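Local coordinates for protein interferon alpha/beta receptor 1 (Mus musculus, PDB 3WCY) that pairs with IFNAR2 as the receptor for type I interferons, binding the cytokine outside the cell and setting off JAK-STAT signalling, at residues Gly276-Val282 with Trp293-Ile299; Asn336-Trp342 with Cys371-Leu377. One frame throughout, in Å; residues are numbered along the deposited sequence.

Contact 1. Residues Gly276-Val282 with Trp293-Ile299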
# COMPACT_ATOMS: atom_id res chain seq x y z
N GLY A 276 -6.49 11.99 1.66
CA GLY A 276 -6.87 11.23 2.85
C GLY A 276 -5.67 10.75 3.64
O GLY A 276 -5.75 10.59 4.87
N THR A 277 -4.57 10.49 2.93
CA THR A 277 -3.29 10.08 3.49
C THR A 277 -2.21 10.97 2.90
O THR A 277 -2.25 11.27 1.70
CB THR A 277 -3.00 8.59 3.25
OG1 THR A 277 -3.18 8.25 1.87
CG2 THR A 277 -3.83 7.68 4.12
N PHE A 278 -1.28 11.41 3.74
CA PHE A 278 -0.16 12.25 3.32
C PHE A 278 1.08 12.18 4.22
O PHE A 278 1.01 11.71 5.36
CB PHE A 278 -0.61 13.70 3.00
CG PHE A 278 -1.14 14.55 4.13
CD1 PHE A 278 -0.34 15.52 4.74
CD2 PHE A 278 -2.47 14.46 4.53
CE1 PHE A 278 -0.84 16.33 5.76
CE2 PHE A 278 -2.97 15.28 5.55
CZ PHE A 278 -2.16 16.21 6.16
N PHE A 279 2.23 12.58 3.66
CA PHE A 279 3.54 12.60 4.33
C PHE A 279 3.92 14.05 4.62
O PHE A 279 3.59 14.93 3.83
CB PHE A 279 4.62 11.95 3.45
CG PHE A 279 4.44 10.48 3.16
CD1 PHE A 279 3.75 10.06 2.02
CD2 PHE A 279 4.98 9.52 3.99
CE1 PHE A 279 3.59 8.70 1.75
CE2 PHE A 279 4.83 8.15 3.71
CZ PHE A 279 4.13 7.76 2.60
N LEU A 280 4.64 14.30 5.73
CA LEU A 280 5.07 15.66 6.06
C LEU A 280 6.59 15.82 6.24
O LEU A 280 7.26 14.95 6.80
CB LEU A 280 4.29 16.22 7.27
CG LEU A 280 2.81 16.54 7.05
CD1 LEU A 280 1.98 16.10 8.23
CD2 LEU A 280 2.60 18.01 6.82
N HIS A 281 7.11 16.95 5.73
CA HIS A 281 8.51 17.40 5.79
C HIS A 281 8.61 18.46 6.89
O HIS A 281 7.66 19.22 7.07
CB HIS A 281 8.88 18.08 4.46
CG HIS A 281 9.71 17.26 3.53
ND1 HIS A 281 9.95 17.67 2.24
CD2 HIS A 281 10.36 16.09 3.74
CE1 HIS A 281 10.72 16.75 1.70
NE2 HIS A 281 10.99 15.77 2.56
N VAL A 282 9.74 18.52 7.61
CA VAL A 282 9.94 19.53 8.67
C VAL A 282 11.34 20.14 8.54
O VAL A 282 11.72 20.59 7.46
CB VAL A 282 9.66 19.04 10.13
CG1 VAL A 282 9.45 20.24 11.06
CG2 VAL A 282 8.46 18.09 10.21
N TRP A 293 16.49 17.55 4.84
CA TRP A 293 15.09 17.33 5.19
C TRP A 293 14.94 16.31 6.31
O TRP A 293 15.69 15.33 6.37
CB TRP A 293 14.25 16.93 3.98
CG TRP A 293 13.98 18.05 3.03
CD1 TRP A 293 14.45 18.18 1.76
CD2 TRP A 293 13.13 19.19 3.26
NE1 TRP A 293 13.96 19.33 1.18
CE2 TRP A 293 13.15 19.97 2.08
CE3 TRP A 293 12.37 19.63 4.35
CZ2 TRP A 293 12.44 21.17 1.97
CZ3 TRP A 293 11.65 20.81 4.24
CH2 TRP A 293 11.69 21.57 3.06
N SER A 294 13.95 16.54 7.18
CA SER A 294 13.59 15.69 8.32
C SER A 294 12.94 14.37 7.84
O SER A 294 12.64 14.22 6.65
CB SER A 294 12.63 16.44 9.23
OG SER A 294 12.03 15.62 10.22
N GLU A 295 12.71 13.43 8.79
CA GLU A 295 12.04 12.16 8.52
C GLU A 295 10.63 12.45 8.03
O GLU A 295 9.97 13.34 8.56
CB GLU A 295 11.98 11.29 9.80
CG GLU A 295 11.56 9.86 9.55
CD GLU A 295 10.85 9.20 10.71
OE1 GLU A 295 9.60 9.10 10.67
OE2 GLU A 295 11.53 8.77 11.67
N GLU A 296 10.20 11.73 6.99
CA GLU A 296 8.87 11.89 6.41
C GLU A 296 7.85 11.25 7.35
O GLU A 296 7.91 10.04 7.58
CB GLU A 296 8.79 11.27 5.01
CG GLU A 296 9.69 11.96 4.00
CD GLU A 296 10.31 11.06 2.95
OE1 GLU A 296 10.93 10.04 3.32
OE2 GLU A 296 10.23 11.42 1.75
N LYS A 297 6.98 12.08 7.95
CA LYS A 297 5.94 11.61 8.86
C LYS A 297 4.64 11.34 8.10
O LYS A 297 4.03 12.27 7.57
CB LYS A 297 5.72 12.60 10.03
CG LYS A 297 4.63 12.20 11.02
CD LYS A 297 5.07 11.10 11.99
CE LYS A 297 3.93 10.57 12.82
NZ LYS A 297 3.09 9.61 12.05
N PHE A 298 4.24 10.06 8.03
CA PHE A 298 3.02 9.63 7.36
C PHE A 298 1.86 9.65 8.33
O PHE A 298 1.94 9.02 9.39
CB PHE A 298 3.18 8.22 6.77
CG PHE A 298 1.92 7.65 6.17
CD1 PHE A 298 1.42 8.13 4.97
CD2 PHE A 298 1.22 6.63 6.82
CE1 PHE A 298 0.25 7.60 4.41
CE2 PHE A 298 0.05 6.11 6.26
CZ PHE A 298 -0.42 6.60 5.06
N ILE A 299 0.78 10.32 7.95
CA ILE A 299 -0.42 10.41 8.77
C ILE A 299 -1.68 10.23 7.95
O ILE A 299 -1.87 10.92 6.95
CB ILE A 299 -0.47 11.67 9.69
CG1 ILE A 299 0.05 12.93 8.98
CG2 ILE A 299 0.28 11.43 11.00
CD1 ILE A 299 -1.03 13.82 8.52
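Strands 277-281 and 297-300 are the F and G strands of a fibronectin type III domain; the axes of 277-281 and 297-299 approach to 4.6 Å, antiparallel at 154°. Trp293 comes first, its five-membered ring in an offset stack on the His281 ring (centroids 4.1 Å apart, planes at 3°). Ser294 CB then meets Val282 CB at 4.0 Å. Glu296 OE1 forms a salt bridge with Lys242, outside the two segments. Lys297 opens the ladder: its N donates to Leu280 O (3.1 Å), its O accepts from Leu280 N (2.8 Å). Phe298 shares a face with Phe279 in a non-hydrogen-bonded pair, rings oblique at 45°; its CE1 lies 3.6 Å from CB of Thr277, whose OG1 hydrogen-bonds an acidic side chain of the interferon-beta chain. Ile299 makes the last pair within these segments by two hydrogen bonds, Ile299 N to Phe278 O (2.9 Å) and Phe278 N to Ile299 O (3.3 Å); its CD1 sits 3.8 Å from the Phe278 ring centroid.

Contact 2. Residues Asn336-Trp342 with Cys371-Leu377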
# COMPACT_ATOMS: atom_id res chain seq x y z
N ASN A 336 -10.31 -10.74 15.87
CA ASN A 336 -9.01 -10.72 16.57
C ASN A 336 -9.13 -9.82 17.80
O ASN A 336 -9.71 -8.73 17.72
CB ASN A 336 -7.88 -10.26 15.64
CG ASN A 336 -6.53 -10.86 15.96
OD1 ASN A 336 -6.38 -12.08 16.14
ND2 ASN A 336 -5.50 -10.03 16.00
N TYR A 337 -8.59 -10.28 18.94
CA TYR A 337 -8.68 -9.56 20.22
C TYR A 337 -7.32 -9.13 20.80
O TYR A 337 -6.29 -9.73 20.47
CB TYR A 337 -9.48 -10.38 21.24
CG TYR A 337 -10.82 -10.87 20.74
CD1 TYR A 337 -10.98 -12.17 20.25
CD2 TYR A 337 -11.95 -10.05 20.77
CE1 TYR A 337 -12.21 -12.63 19.80
CE2 TYR A 337 -13.19 -10.50 20.32
CZ TYR A 337 -13.31 -11.79 19.83
OH TYR A 337 -14.53 -12.24 19.38
N GLU A 338 -7.34 -8.10 21.67
CA GLU A 338 -6.16 -7.56 22.34
C GLU A 338 -6.43 -7.32 23.82
O GLU A 338 -7.53 -6.91 24.18
CB GLU A 338 -5.73 -6.23 21.68
CG GLU A 338 -4.22 -6.03 21.67
CD GLU A 338 -3.72 -4.62 21.41
OE1 GLU A 338 -4.16 -4.00 20.41
OE2 GLU A 338 -2.85 -4.16 22.17
N ILE A 339 -5.43 -7.57 24.68
CA ILE A 339 -5.52 -7.36 26.12
C ILE A 339 -4.47 -6.38 26.63
O ILE A 339 -3.37 -6.32 26.09
CB ILE A 339 -5.62 -8.69 26.92
CG1 ILE A 339 -6.90 -8.75 27.75
CG2 ILE A 339 -4.40 -8.99 27.80
CD1 ILE A 339 -8.02 -9.34 27.04
N ILE A 340 -4.83 -5.59 27.65
CA ILE A 340 -3.96 -4.61 28.30
C ILE A 340 -4.17 -4.78 29.81
O ILE A 340 -5.19 -4.34 30.35
CB ILE A 340 -4.19 -3.15 27.78
CG1 ILE A 340 -3.75 -3.00 26.30
CG2 ILE A 340 -3.46 -2.12 28.64
CD1 ILE A 340 -4.61 -2.00 25.45
N PHE A 341 -3.23 -5.47 30.47
CA PHE A 341 -3.31 -5.72 31.90
C PHE A 341 -2.17 -5.13 32.72
O PHE A 341 -1.03 -5.06 32.25
CB PHE A 341 -3.52 -7.22 32.20
CG PHE A 341 -2.35 -8.14 31.91
CD1 PHE A 341 -1.59 -8.66 32.94
CD2 PHE A 341 -2.04 -8.50 30.61
CE1 PHE A 341 -0.51 -9.51 32.67
CE2 PHE A 341 -0.96 -9.34 30.34
CZ PHE A 341 -0.20 -9.84 31.37
N TRP A 342 -2.49 -4.69 33.95
CA TRP A 342 -1.53 -4.11 34.89
C TRP A 342 -1.93 -4.39 36.35
O TRP A 342 -2.82 -5.21 36.59
CB TRP A 342 -1.29 -2.61 34.61
CG TRP A 342 -2.43 -1.69 34.93
CD1 TRP A 342 -2.59 -0.96 36.07
CD2 TRP A 342 -3.51 -1.33 34.06
NE1 TRP A 342 -3.72 -0.18 35.98
CE2 TRP A 342 -4.30 -0.39 34.76
CE3 TRP A 342 -3.90 -1.72 32.77
CZ2 TRP A 342 -5.47 0.15 34.21
CZ3 TRP A 342 -5.04 -1.17 32.22
CH2 TRP A 342 -5.82 -0.25 32.94
N CYS A 371 -5.75 -4.93 37.03
CA CYS A 371 -6.65 -4.17 36.17
C CYS A 371 -6.50 -4.56 34.71
O CYS A 371 -5.42 -4.40 34.14
CB CYS A 371 -6.46 -2.67 36.37
SG CYS A 371 -7.85 -1.86 37.18
N VAL A 372 -7.59 -5.08 34.11
CA VAL A 372 -7.62 -5.53 32.71
C VAL A 372 -8.41 -4.57 31.81
O VAL A 372 -9.37 -3.94 32.26
CB VAL A 372 -8.11 -7.00 32.56
CG1 VAL A 372 -7.49 -7.66 31.33
CG2 VAL A 372 -7.82 -7.84 33.81
N GLN A 373 -7.99 -4.47 30.54
CA GLN A 373 -8.59 -3.66 29.48
C GLN A 373 -8.49 -4.41 28.16
O GLN A 373 -7.46 -5.03 27.91
CB GLN A 373 -7.89 -2.31 29.37
CG GLN A 373 -8.77 -1.13 29.74
CD GLN A 373 -8.23 0.17 29.20
OE1 GLN A 373 -7.91 0.30 28.01
NE2 GLN A 373 -8.16 1.18 30.06
N ALA A 374 -9.54 -4.36 27.33
CA ALA A 374 -9.53 -5.07 26.04
C ALA A 374 -10.06 -4.27 24.85
O ALA A 374 -10.88 -3.37 25.02
CB ALA A 374 -10.27 -6.39 26.16
N ARG A 375 -9.59 -4.63 23.65
CA ARG A 375 -10.00 -4.04 22.39
C ARG A 375 -10.12 -5.10 21.31
O ARG A 375 -9.49 -6.15 21.39
CB ARG A 375 -9.07 -2.88 21.96
CG ARG A 375 -9.44 -1.52 22.57
CD ARG A 375 -10.74 -0.90 22.02
NE ARG A 375 -10.62 -0.53 20.61
CZ ARG A 375 -11.59 0.01 19.88
NH1 ARG A 375 -12.78 0.27 20.43
NH2 ARG A 375 -11.39 0.31 18.61
N VAL A 376 -10.97 -4.83 20.30
CA VAL A 376 -11.23 -5.74 19.19
C VAL A 376 -10.59 -5.25 17.87
O VAL A 376 -10.49 -4.04 17.64
CB VAL A 376 -12.74 -6.08 19.10
CG1 VAL A 376 -13.58 -4.92 18.55
CG2 VAL A 376 -12.98 -7.37 18.33
N LEU A 377 -10.13 -6.20 17.03
CA LEU A 377 -9.47 -5.90 15.76
C LEU A 377 -10.09 -6.67 14.59
O LEU A 377 -10.11 -7.90 14.59
CB LEU A 377 -7.95 -6.17 15.85
CG LEU A 377 -7.16 -5.40 16.92
CD1 LEU A 377 -5.85 -6.09 17.22
CD2 LEU A 377 -6.94 -3.94 16.52
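In this fibronectin type III domain strands 337-343 (C) and 369-376 (F) run antiparallel; the axes of 337-342 and 371-376 come within 4.6 Å, inclined at 161°. Backbone hydrogen bonds dominate. Four two-way pairs, Asn336-Leu377, Glu338-Arg375, Ile340-Gln373 and Trp342-Cys371, hold a register without interruption; Ile340 N to Gln373 O is 2.7 Å and Arg375 N to Glu338 O is 3.1 Å, and only the bond from Gln373 N to Ile340 O is weak, bent to 125°. Between them CA-H...O contacts fill in, such as Phe341 CA to Cys371 O at 3.3 Å. Most of the apolar packing lies on the face of Tyr337, Ile339, Phe341, Val372, Ala374 and Val376: Ile339 CD1 reaches Ala374 CB at 3.8 Å, and this face packs against strands 321-326 and 358-361. On the other face the Trp342 ring covers Cys371, whose CB lies 3.8 Å from the centroid of the five-membered ring, in CH-pi geometry, and whose SG forms the disulfide with Cys393. The chemistry thus implies a two-sided sheet: an aliphatic and aromatic face turned to the sandwich core, and a mixed face bearing Glu338, Gln373 and Arg375 besides the tryptophan.

How the contacts relate
The two contacts follow one another along the chain, contact 1 closing before contact 2 opens, and belong to separate domains, the third and fourth fibronectin type III repeats. Their centres are 30 Å apart and their nearest atoms about 16 Å, without touching. Each lies in an antiparallel four-stranded sheet of identical strand order, but at a different place: 276-282 with 293-299 joins an inner strand to 297-300, one of two edge strands, whereas 336-342 with 371-377 joins the two central strands. Strands 277-281 and 369-376 thus hold equivalent positions in the repeated fold. Interferon beta reaches contact 1 through Thr277 but does not touch contact 2, whose repeat, last of the extracellular part, comes next to the membrane-spanning segment.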